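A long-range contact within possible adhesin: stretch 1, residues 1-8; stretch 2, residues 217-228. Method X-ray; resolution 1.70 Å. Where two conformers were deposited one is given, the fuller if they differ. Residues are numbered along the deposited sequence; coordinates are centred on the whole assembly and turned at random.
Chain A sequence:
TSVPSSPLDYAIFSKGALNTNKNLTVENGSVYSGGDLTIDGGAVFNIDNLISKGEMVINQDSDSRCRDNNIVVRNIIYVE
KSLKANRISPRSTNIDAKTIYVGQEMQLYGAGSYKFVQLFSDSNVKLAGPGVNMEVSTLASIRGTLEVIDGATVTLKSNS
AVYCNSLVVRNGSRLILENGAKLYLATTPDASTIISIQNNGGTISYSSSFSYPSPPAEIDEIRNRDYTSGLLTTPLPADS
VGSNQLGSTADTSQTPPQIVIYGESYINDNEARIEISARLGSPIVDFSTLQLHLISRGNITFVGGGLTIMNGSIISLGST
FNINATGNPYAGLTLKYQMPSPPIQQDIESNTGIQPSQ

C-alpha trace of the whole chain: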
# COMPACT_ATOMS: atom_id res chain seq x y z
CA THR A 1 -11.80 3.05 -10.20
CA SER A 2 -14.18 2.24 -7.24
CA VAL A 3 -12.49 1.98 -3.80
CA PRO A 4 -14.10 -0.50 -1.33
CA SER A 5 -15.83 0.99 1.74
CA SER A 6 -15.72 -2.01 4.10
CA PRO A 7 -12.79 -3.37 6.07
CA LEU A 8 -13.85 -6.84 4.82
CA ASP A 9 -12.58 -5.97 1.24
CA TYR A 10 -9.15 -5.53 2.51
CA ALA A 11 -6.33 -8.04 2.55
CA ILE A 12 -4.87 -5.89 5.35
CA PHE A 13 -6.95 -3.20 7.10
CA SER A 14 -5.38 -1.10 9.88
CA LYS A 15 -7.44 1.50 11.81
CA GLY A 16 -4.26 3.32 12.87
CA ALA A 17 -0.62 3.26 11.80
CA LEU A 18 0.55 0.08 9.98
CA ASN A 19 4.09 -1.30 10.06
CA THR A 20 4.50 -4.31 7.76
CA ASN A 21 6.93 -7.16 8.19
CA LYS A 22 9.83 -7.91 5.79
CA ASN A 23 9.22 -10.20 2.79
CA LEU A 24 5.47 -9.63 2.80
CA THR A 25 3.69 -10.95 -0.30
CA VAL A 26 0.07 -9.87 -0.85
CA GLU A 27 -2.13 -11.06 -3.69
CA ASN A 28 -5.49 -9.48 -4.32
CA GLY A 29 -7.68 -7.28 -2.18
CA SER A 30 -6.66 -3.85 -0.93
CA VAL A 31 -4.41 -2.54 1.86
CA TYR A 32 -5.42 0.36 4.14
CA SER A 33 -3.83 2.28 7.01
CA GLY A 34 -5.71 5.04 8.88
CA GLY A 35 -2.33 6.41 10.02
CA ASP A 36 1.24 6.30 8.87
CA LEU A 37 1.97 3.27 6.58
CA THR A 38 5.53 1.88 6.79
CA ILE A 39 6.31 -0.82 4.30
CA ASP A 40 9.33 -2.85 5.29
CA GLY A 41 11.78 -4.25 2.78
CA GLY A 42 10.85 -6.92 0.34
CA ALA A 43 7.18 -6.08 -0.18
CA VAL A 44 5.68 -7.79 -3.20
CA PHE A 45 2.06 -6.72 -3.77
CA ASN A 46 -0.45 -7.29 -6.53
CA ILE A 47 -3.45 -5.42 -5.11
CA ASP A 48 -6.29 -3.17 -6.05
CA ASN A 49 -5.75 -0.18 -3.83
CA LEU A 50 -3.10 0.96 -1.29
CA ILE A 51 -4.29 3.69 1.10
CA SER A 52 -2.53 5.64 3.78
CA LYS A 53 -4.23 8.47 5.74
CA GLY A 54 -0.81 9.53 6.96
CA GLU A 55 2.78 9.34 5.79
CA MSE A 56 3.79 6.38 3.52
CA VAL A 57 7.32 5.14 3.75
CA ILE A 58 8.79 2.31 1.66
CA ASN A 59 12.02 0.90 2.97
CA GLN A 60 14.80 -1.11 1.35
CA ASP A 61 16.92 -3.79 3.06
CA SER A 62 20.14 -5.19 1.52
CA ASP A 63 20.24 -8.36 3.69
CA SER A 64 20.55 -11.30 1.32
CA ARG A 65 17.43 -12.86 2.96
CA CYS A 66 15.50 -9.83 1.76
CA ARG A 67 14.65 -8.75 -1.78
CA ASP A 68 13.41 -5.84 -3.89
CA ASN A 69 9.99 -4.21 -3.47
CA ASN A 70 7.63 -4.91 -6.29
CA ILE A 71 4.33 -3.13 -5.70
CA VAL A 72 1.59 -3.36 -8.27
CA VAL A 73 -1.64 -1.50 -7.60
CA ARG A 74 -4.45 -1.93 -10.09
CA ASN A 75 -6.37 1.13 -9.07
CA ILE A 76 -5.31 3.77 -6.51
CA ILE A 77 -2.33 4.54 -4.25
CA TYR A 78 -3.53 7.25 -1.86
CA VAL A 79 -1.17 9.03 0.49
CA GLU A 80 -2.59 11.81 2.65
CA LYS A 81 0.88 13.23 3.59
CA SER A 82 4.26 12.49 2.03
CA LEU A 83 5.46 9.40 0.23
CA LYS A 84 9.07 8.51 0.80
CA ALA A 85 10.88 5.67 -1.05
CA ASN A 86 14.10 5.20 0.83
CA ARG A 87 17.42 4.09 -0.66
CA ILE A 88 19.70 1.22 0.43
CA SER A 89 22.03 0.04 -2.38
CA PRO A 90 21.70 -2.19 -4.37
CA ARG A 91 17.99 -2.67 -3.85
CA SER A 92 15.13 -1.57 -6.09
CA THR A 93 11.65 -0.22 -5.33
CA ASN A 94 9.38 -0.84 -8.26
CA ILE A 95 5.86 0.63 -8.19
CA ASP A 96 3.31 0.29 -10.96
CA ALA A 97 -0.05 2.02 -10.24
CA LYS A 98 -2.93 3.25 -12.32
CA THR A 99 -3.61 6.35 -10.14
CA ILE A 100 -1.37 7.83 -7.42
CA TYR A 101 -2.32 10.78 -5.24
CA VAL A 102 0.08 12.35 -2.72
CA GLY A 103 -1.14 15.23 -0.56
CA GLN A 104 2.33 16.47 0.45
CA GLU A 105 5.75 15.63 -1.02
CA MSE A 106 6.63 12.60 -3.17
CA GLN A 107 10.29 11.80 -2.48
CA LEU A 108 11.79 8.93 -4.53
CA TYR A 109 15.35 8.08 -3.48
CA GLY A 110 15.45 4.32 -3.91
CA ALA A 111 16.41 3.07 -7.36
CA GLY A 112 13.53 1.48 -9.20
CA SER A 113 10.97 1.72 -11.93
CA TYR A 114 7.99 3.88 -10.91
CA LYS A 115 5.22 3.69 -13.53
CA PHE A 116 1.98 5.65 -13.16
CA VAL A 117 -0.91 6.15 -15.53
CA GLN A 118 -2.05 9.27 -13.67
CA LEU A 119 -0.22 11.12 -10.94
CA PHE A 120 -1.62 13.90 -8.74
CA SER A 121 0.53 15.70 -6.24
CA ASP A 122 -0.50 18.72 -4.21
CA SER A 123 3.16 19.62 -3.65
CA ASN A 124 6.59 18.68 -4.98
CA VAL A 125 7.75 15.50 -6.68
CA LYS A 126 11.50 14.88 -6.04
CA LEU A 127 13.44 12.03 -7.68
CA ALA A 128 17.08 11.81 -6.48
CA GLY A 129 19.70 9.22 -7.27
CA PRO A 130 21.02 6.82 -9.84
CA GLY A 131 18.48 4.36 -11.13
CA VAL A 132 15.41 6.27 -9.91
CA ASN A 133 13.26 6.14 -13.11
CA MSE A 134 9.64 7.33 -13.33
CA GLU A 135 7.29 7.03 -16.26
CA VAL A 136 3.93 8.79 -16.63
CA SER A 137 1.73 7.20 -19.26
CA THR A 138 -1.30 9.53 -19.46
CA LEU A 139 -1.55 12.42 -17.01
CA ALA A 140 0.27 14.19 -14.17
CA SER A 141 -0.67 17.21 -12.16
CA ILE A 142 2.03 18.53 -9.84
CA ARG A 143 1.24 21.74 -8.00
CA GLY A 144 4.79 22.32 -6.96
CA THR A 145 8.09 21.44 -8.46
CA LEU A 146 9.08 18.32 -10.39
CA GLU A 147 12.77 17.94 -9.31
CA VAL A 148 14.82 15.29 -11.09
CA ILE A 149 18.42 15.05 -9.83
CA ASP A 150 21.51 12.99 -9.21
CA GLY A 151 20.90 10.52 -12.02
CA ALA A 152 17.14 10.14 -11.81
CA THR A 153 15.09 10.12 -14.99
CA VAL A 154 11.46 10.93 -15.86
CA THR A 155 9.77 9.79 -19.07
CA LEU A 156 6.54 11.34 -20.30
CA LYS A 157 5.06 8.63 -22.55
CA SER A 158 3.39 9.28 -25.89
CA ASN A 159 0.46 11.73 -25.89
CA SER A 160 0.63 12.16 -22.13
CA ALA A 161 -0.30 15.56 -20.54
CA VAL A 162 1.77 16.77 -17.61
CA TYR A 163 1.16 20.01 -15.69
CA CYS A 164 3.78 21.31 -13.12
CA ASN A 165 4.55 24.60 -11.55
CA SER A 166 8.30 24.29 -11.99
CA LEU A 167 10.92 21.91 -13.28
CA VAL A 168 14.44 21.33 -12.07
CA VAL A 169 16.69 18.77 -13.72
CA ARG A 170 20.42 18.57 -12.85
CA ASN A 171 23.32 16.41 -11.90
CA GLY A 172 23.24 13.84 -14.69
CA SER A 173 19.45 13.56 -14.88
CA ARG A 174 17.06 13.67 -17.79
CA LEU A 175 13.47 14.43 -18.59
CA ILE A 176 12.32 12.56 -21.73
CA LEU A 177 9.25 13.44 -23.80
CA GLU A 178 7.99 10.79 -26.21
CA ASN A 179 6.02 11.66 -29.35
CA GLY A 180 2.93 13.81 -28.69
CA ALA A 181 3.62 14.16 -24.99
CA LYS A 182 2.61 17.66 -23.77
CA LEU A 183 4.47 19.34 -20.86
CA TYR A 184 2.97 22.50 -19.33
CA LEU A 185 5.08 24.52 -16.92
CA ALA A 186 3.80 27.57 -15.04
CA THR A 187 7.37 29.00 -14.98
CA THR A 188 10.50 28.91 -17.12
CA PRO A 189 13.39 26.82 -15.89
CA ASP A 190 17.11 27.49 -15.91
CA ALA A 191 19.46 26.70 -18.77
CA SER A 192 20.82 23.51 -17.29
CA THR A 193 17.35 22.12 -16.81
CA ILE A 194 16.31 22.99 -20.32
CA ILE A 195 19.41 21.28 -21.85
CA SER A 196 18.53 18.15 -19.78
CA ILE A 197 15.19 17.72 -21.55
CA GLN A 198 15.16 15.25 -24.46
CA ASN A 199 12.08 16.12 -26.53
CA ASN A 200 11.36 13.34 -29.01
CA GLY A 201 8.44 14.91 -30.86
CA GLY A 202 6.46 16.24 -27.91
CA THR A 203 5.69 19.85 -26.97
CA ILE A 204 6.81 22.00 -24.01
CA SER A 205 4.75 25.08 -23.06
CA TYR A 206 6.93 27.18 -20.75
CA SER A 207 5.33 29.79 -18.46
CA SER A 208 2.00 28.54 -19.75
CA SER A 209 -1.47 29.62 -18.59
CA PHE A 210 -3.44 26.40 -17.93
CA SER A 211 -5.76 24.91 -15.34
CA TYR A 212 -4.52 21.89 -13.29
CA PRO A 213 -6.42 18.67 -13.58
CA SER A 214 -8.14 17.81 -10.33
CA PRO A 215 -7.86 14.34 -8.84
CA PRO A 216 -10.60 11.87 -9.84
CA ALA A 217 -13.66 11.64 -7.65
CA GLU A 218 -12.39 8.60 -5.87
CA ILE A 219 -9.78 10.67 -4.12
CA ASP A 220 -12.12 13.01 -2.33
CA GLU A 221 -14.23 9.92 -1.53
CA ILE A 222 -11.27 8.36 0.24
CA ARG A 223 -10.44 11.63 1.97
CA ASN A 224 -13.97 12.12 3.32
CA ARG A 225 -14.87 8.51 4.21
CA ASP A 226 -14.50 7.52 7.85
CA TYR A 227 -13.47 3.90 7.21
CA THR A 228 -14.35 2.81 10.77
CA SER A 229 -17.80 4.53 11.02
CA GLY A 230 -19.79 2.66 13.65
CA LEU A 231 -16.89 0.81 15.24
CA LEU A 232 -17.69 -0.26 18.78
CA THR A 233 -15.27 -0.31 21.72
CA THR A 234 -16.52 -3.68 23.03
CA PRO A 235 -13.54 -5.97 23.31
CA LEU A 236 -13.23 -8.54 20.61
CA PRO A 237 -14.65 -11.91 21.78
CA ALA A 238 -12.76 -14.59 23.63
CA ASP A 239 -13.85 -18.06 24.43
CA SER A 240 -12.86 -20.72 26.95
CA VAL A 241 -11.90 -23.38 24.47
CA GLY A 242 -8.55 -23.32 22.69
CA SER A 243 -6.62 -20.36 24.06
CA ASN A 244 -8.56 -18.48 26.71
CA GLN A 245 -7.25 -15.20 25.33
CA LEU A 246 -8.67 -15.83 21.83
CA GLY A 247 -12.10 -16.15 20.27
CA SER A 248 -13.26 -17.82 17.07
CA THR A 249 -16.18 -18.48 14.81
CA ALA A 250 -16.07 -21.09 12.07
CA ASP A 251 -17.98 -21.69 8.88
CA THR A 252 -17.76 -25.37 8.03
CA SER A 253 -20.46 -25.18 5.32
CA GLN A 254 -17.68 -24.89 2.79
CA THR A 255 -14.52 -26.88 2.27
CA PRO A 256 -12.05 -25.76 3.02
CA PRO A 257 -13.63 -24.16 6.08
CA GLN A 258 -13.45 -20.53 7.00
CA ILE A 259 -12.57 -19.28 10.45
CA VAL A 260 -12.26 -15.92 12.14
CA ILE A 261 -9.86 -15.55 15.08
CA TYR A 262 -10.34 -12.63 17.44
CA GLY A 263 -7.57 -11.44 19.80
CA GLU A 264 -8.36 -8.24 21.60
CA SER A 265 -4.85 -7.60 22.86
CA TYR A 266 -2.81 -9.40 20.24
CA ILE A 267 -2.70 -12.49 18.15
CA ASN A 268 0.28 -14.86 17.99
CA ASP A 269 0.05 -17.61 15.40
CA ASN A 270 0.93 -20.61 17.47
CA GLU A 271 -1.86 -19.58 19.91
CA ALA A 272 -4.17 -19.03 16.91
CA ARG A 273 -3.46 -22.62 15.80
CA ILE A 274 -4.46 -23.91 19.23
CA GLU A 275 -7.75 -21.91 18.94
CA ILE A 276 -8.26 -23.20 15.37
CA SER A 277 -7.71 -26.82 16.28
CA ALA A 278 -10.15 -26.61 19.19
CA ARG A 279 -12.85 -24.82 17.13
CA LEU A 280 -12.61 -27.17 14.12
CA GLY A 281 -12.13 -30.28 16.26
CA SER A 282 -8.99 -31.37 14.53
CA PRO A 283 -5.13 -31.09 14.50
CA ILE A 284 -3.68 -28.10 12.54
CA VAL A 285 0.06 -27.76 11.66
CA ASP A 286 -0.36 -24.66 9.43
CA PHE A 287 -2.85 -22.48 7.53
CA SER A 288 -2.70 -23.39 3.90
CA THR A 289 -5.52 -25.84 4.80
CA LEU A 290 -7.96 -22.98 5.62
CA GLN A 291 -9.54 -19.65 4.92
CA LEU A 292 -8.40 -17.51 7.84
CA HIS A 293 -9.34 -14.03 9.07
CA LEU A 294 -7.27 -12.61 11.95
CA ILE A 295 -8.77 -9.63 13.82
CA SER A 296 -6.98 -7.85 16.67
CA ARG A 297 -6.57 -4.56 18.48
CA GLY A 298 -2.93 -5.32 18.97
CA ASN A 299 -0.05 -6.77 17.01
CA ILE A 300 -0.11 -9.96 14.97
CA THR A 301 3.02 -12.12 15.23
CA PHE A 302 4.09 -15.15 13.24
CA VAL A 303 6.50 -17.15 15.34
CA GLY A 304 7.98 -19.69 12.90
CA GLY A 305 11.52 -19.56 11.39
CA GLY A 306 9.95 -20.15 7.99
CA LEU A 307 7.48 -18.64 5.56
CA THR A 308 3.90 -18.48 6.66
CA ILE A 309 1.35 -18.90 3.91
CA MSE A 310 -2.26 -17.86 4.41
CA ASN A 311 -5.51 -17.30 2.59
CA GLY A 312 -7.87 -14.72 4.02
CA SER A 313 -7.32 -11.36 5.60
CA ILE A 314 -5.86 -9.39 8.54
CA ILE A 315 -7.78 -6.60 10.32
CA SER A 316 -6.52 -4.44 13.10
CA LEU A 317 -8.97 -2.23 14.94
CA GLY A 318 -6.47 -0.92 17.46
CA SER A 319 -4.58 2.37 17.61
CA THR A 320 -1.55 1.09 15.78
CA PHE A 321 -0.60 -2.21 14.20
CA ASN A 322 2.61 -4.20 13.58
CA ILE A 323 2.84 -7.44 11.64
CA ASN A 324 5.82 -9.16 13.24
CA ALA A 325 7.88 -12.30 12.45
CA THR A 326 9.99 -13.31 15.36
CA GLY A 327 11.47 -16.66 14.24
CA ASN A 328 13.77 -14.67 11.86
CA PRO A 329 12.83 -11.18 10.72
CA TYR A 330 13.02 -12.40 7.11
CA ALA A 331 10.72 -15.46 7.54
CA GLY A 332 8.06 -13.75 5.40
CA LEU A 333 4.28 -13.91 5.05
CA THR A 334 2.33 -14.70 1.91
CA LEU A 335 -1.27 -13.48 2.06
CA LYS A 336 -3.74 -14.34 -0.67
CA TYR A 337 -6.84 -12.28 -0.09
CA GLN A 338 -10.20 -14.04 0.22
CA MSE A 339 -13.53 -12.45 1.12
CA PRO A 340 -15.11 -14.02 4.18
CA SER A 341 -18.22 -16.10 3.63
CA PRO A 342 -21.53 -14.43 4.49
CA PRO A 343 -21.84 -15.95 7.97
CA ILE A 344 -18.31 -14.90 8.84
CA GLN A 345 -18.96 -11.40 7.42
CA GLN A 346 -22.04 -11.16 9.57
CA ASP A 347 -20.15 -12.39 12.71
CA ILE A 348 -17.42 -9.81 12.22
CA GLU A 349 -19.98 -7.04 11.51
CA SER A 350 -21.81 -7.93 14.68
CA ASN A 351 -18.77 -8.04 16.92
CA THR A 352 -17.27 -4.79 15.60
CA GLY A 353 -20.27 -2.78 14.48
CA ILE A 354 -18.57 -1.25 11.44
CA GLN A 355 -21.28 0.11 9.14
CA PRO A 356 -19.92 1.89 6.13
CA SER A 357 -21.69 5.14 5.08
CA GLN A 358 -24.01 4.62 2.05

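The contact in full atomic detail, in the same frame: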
# COMPACT_ATOMS: atom_id res chain seq x y z
N THR A 1 -12.04 1.72 -10.90
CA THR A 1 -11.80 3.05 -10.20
C THR A 1 -12.49 3.13 -8.79
O THR A 1 -12.04 3.89 -7.93
CB THR A 1 -12.12 4.27 -11.14
OG1 THR A 1 -11.18 4.30 -12.22
CG2 THR A 1 -11.99 5.60 -10.43
N SER A 2 -13.52 2.32 -8.56
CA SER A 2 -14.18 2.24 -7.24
C SER A 2 -13.27 1.71 -6.12
O SER A 2 -12.60 0.67 -6.27
CB SER A 2 -15.41 1.33 -7.32
OG SER A 2 -16.34 1.67 -6.32
N VAL A 3 -13.28 2.40 -4.98
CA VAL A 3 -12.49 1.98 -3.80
C VAL A 3 -13.43 1.43 -2.73
O VAL A 3 -14.31 2.16 -2.27
CB VAL A 3 -11.74 3.19 -3.19
CG1 VAL A 3 -11.09 2.82 -1.86
CG2 VAL A 3 -10.73 3.72 -4.20
N PRO A 4 -13.23 0.17 -2.30
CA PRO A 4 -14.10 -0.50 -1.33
C PRO A 4 -14.25 0.18 0.06
O PRO A 4 -13.29 0.62 0.64
CB PRO A 4 -13.45 -1.89 -1.19
CG PRO A 4 -12.01 -1.68 -1.51
CD PRO A 4 -12.01 -0.62 -2.57
N SER A 5 -15.46 0.22 0.55
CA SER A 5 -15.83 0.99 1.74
C SER A 5 -15.69 0.20 3.06
O SER A 5 -15.63 0.79 4.15
CB SER A 5 -17.32 1.41 1.59
OG SER A 5 -18.16 0.24 1.51
N SER A 6 -15.66 -1.13 2.95
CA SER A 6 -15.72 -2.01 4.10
C SER A 6 -14.37 -2.61 4.41
O SER A 6 -13.70 -3.08 3.49
CB SER A 6 -16.67 -3.17 3.78
OG SER A 6 -16.62 -4.14 4.83
N PRO A 7 -14.01 -2.68 5.70
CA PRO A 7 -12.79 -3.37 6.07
C PRO A 7 -12.74 -4.83 5.59
O PRO A 7 -11.64 -5.45 5.50
CB PRO A 7 -12.78 -3.28 7.59
CG PRO A 7 -13.64 -2.11 7.96
CD PRO A 7 -14.66 -2.01 6.85
N LEU A 8 -13.90 -5.47 5.31
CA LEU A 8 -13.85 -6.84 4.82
C LEU A 8 -13.28 -7.03 3.39
O LEU A 8 -12.93 -8.15 3.01
CB LEU A 8 -15.20 -7.53 4.86
CG LEU A 8 -16.04 -7.42 6.12
CD1 LEU A 8 -17.29 -8.22 5.84
CD2 LEU A 8 -15.34 -7.90 7.37
N ALA A 217 -12.73 11.51 -8.76
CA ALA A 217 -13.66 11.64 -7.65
C ALA A 217 -13.30 10.76 -6.47
O ALA A 217 -13.64 11.09 -5.32
CB ALA A 217 -15.10 11.38 -8.07
N GLU A 218 -12.70 9.64 -6.82
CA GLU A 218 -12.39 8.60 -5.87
C GLU A 218 -11.51 9.09 -4.76
O GLU A 218 -11.56 8.54 -3.64
CB GLU A 218 -11.68 7.47 -6.59
CG GLU A 218 -12.65 6.69 -7.46
CD GLU A 218 -13.36 7.50 -8.55
OE1 GLU A 218 -12.70 8.24 -9.32
OE2 GLU A 218 -14.60 7.34 -8.63
N ILE A 219 -10.69 10.10 -5.08
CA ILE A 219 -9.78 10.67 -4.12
C ILE A 219 -10.47 11.39 -2.98
O ILE A 219 -10.30 11.03 -1.82
CB ILE A 219 -8.77 11.59 -4.78
CG1 ILE A 219 -7.92 10.78 -5.74
CG2 ILE A 219 -7.95 12.31 -3.76
CD1 ILE A 219 -7.37 9.54 -5.11
N ASP A 220 -11.33 12.35 -3.31
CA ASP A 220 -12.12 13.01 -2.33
C ASP A 220 -13.04 12.02 -1.58
O ASP A 220 -13.29 12.24 -0.40
CB ASP A 220 -12.93 14.20 -2.91
CG ASP A 220 -13.33 15.25 -1.81
OD1 ASP A 220 -12.47 15.67 -0.94
OD2 ASP A 220 -14.54 15.65 -1.78
N GLU A 221 -13.44 10.93 -2.23
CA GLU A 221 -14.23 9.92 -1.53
C GLU A 221 -13.41 9.32 -0.40
O GLU A 221 -13.86 9.22 0.76
CB GLU A 221 -14.69 8.81 -2.47
CG GLU A 221 -16.04 8.26 -2.10
CD GLU A 221 -16.06 6.78 -1.93
OE1 GLU A 221 -16.09 6.06 -2.96
OE2 GLU A 221 -16.08 6.35 -0.75
N ILE A 222 -12.17 8.94 -0.74
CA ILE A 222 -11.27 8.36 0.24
C ILE A 222 -10.99 9.37 1.33
O ILE A 222 -11.09 9.06 2.50
CB ILE A 222 -9.94 7.93 -0.38
CG1 ILE A 222 -10.12 6.74 -1.30
CG2 ILE A 222 -8.91 7.64 0.73
CD1 ILE A 222 -8.91 6.60 -2.25
N ARG A 223 -10.72 10.61 0.96
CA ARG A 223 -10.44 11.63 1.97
C ARG A 223 -11.63 11.82 2.94
O ARG A 223 -11.44 12.03 4.14
CB ARG A 223 -10.21 12.96 1.28
CG ARG A 223 -9.78 14.07 2.24
CD ARG A 223 -9.67 15.37 1.45
NE ARG A 223 -8.57 15.37 0.48
CZ ARG A 223 -8.65 15.47 -0.86
NH1 ARG A 223 -9.82 15.54 -1.50
NH2 ARG A 223 -7.53 15.45 -1.57
N ASN A 224 -12.85 11.77 2.43
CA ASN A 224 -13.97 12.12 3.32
C ASN A 224 -14.66 10.94 3.99
O ASN A 224 -15.52 11.15 4.87
CB ASN A 224 -15.02 12.96 2.58
CG ASN A 224 -14.50 14.35 2.25
OD1 ASN A 224 -13.91 15.03 3.09
ND2 ASN A 224 -14.69 14.76 1.03
N ARG A 225 -14.31 9.72 3.58
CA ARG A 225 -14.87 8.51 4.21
C ARG A 225 -14.19 8.23 5.54
O ARG A 225 -12.95 8.23 5.64
CB ARG A 225 -14.74 7.31 3.29
CG ARG A 225 -15.38 6.03 3.84
CD ARG A 225 -15.54 5.01 2.73
NE ARG A 225 -16.61 5.38 1.79
CZ ARG A 225 -17.91 5.15 1.98
NH1 ARG A 225 -18.80 5.52 1.05
NH2 ARG A 225 -18.34 4.54 3.09
N ASP A 226 -15.00 7.98 6.56
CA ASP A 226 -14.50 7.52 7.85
C ASP A 226 -14.57 5.99 7.77
O ASP A 226 -15.64 5.42 7.87
CB ASP A 226 -15.36 8.03 9.00
CG ASP A 226 -14.96 7.43 10.33
OD1 ASP A 226 -13.97 6.61 10.28
OD2 ASP A 226 -15.65 7.72 11.39
N TYR A 227 -13.43 5.32 7.57
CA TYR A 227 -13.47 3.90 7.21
C TYR A 227 -13.87 3.01 8.36
O TYR A 227 -14.08 1.83 8.12
CB TYR A 227 -12.13 3.39 6.57
CG TYR A 227 -12.04 3.73 5.08
CD1 TYR A 227 -11.67 5.04 4.66
CD2 TYR A 227 -12.39 2.78 4.09
CE1 TYR A 227 -11.60 5.39 3.32
CE2 TYR A 227 -12.36 3.15 2.74
CZ TYR A 227 -11.96 4.45 2.36
OH TYR A 227 -11.92 4.83 1.03
N THR A 228 -13.88 3.54 9.60
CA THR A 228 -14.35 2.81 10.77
C THR A 228 -15.65 3.43 11.38
O THR A 228 -15.91 3.25 12.55
CB THR A 228 -13.25 2.68 11.88
OG1 THR A 228 -12.74 3.96 12.28
CG2 THR A 228 -12.03 1.88 11.33
O HOH W 1 -14.19 4.28 -0.36

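The N-terminal segment, residues 1–8, a loop that leads into a 3-10 segment at Pro7, runs past the helix that ends at Asn224 and the loop that follows it, burying 450 Å² in total. No direct hydrogen bond links the two; packing and one bridging water hold them together.

At the start, Thr1 meets Glu218, whose CA-to-CB bond points toward stretch 1 and whose chi1 m, chi2 p bring CG and OE1 up to Thr1. Thr1 O lies 2.9 Å from Glu218 CG, and Thr1 CG2 is 3.0 Å from Glu218 OE1. Both are shorter than an ordinary C···O contact; Thr1 is poorly ordered and Glu218 has a second conformer, so the lengths carry little weight. The CA-to-CB bond of Ser2 points away, and Ser2 makes no contact.

Val3 is the apolar centre of the contact. Its CA-to-CB bond points toward stretch 2, offering compact apolar bulk: Val3 CG2 comes to 3.9 Å of Ile222 CD1, and Val3 CG1, which also lies against Ile222, to 3.6 Å of Tyr227 OH. Water 1 donates to Val3 O (2.9 Å) and Glu221 OE2 (2.8 Å) and accepts from Tyr227 OH (2.7 Å), joining stretch 1 to both helix and loop. Glu221 OE2 also receives Arg225 NE at 2.8 Å in a salt bridge, so in the given conformer one carboxylate oxygen meets both water and arginine.

Pro4's CA-to-CB bond points away, but Pro4 O lies at the edge of the Tyr227 ring, 3.4 Å from Tyr227 CE2; tyrosine thus pairs a broad ring with a hydroxyl that reaches the water. Ser5, with its small side chain, places CB over one face of the Arg225 guanidinium, 3.6 Å from Arg225 NH2. Ser5 O, 3.8 Å from Tyr227 CD2, is buried without a polar partner, as is Tyr227 O. Pro7 closes the contact, Pro7 CG lying 4.0 Å from Tyr227 O.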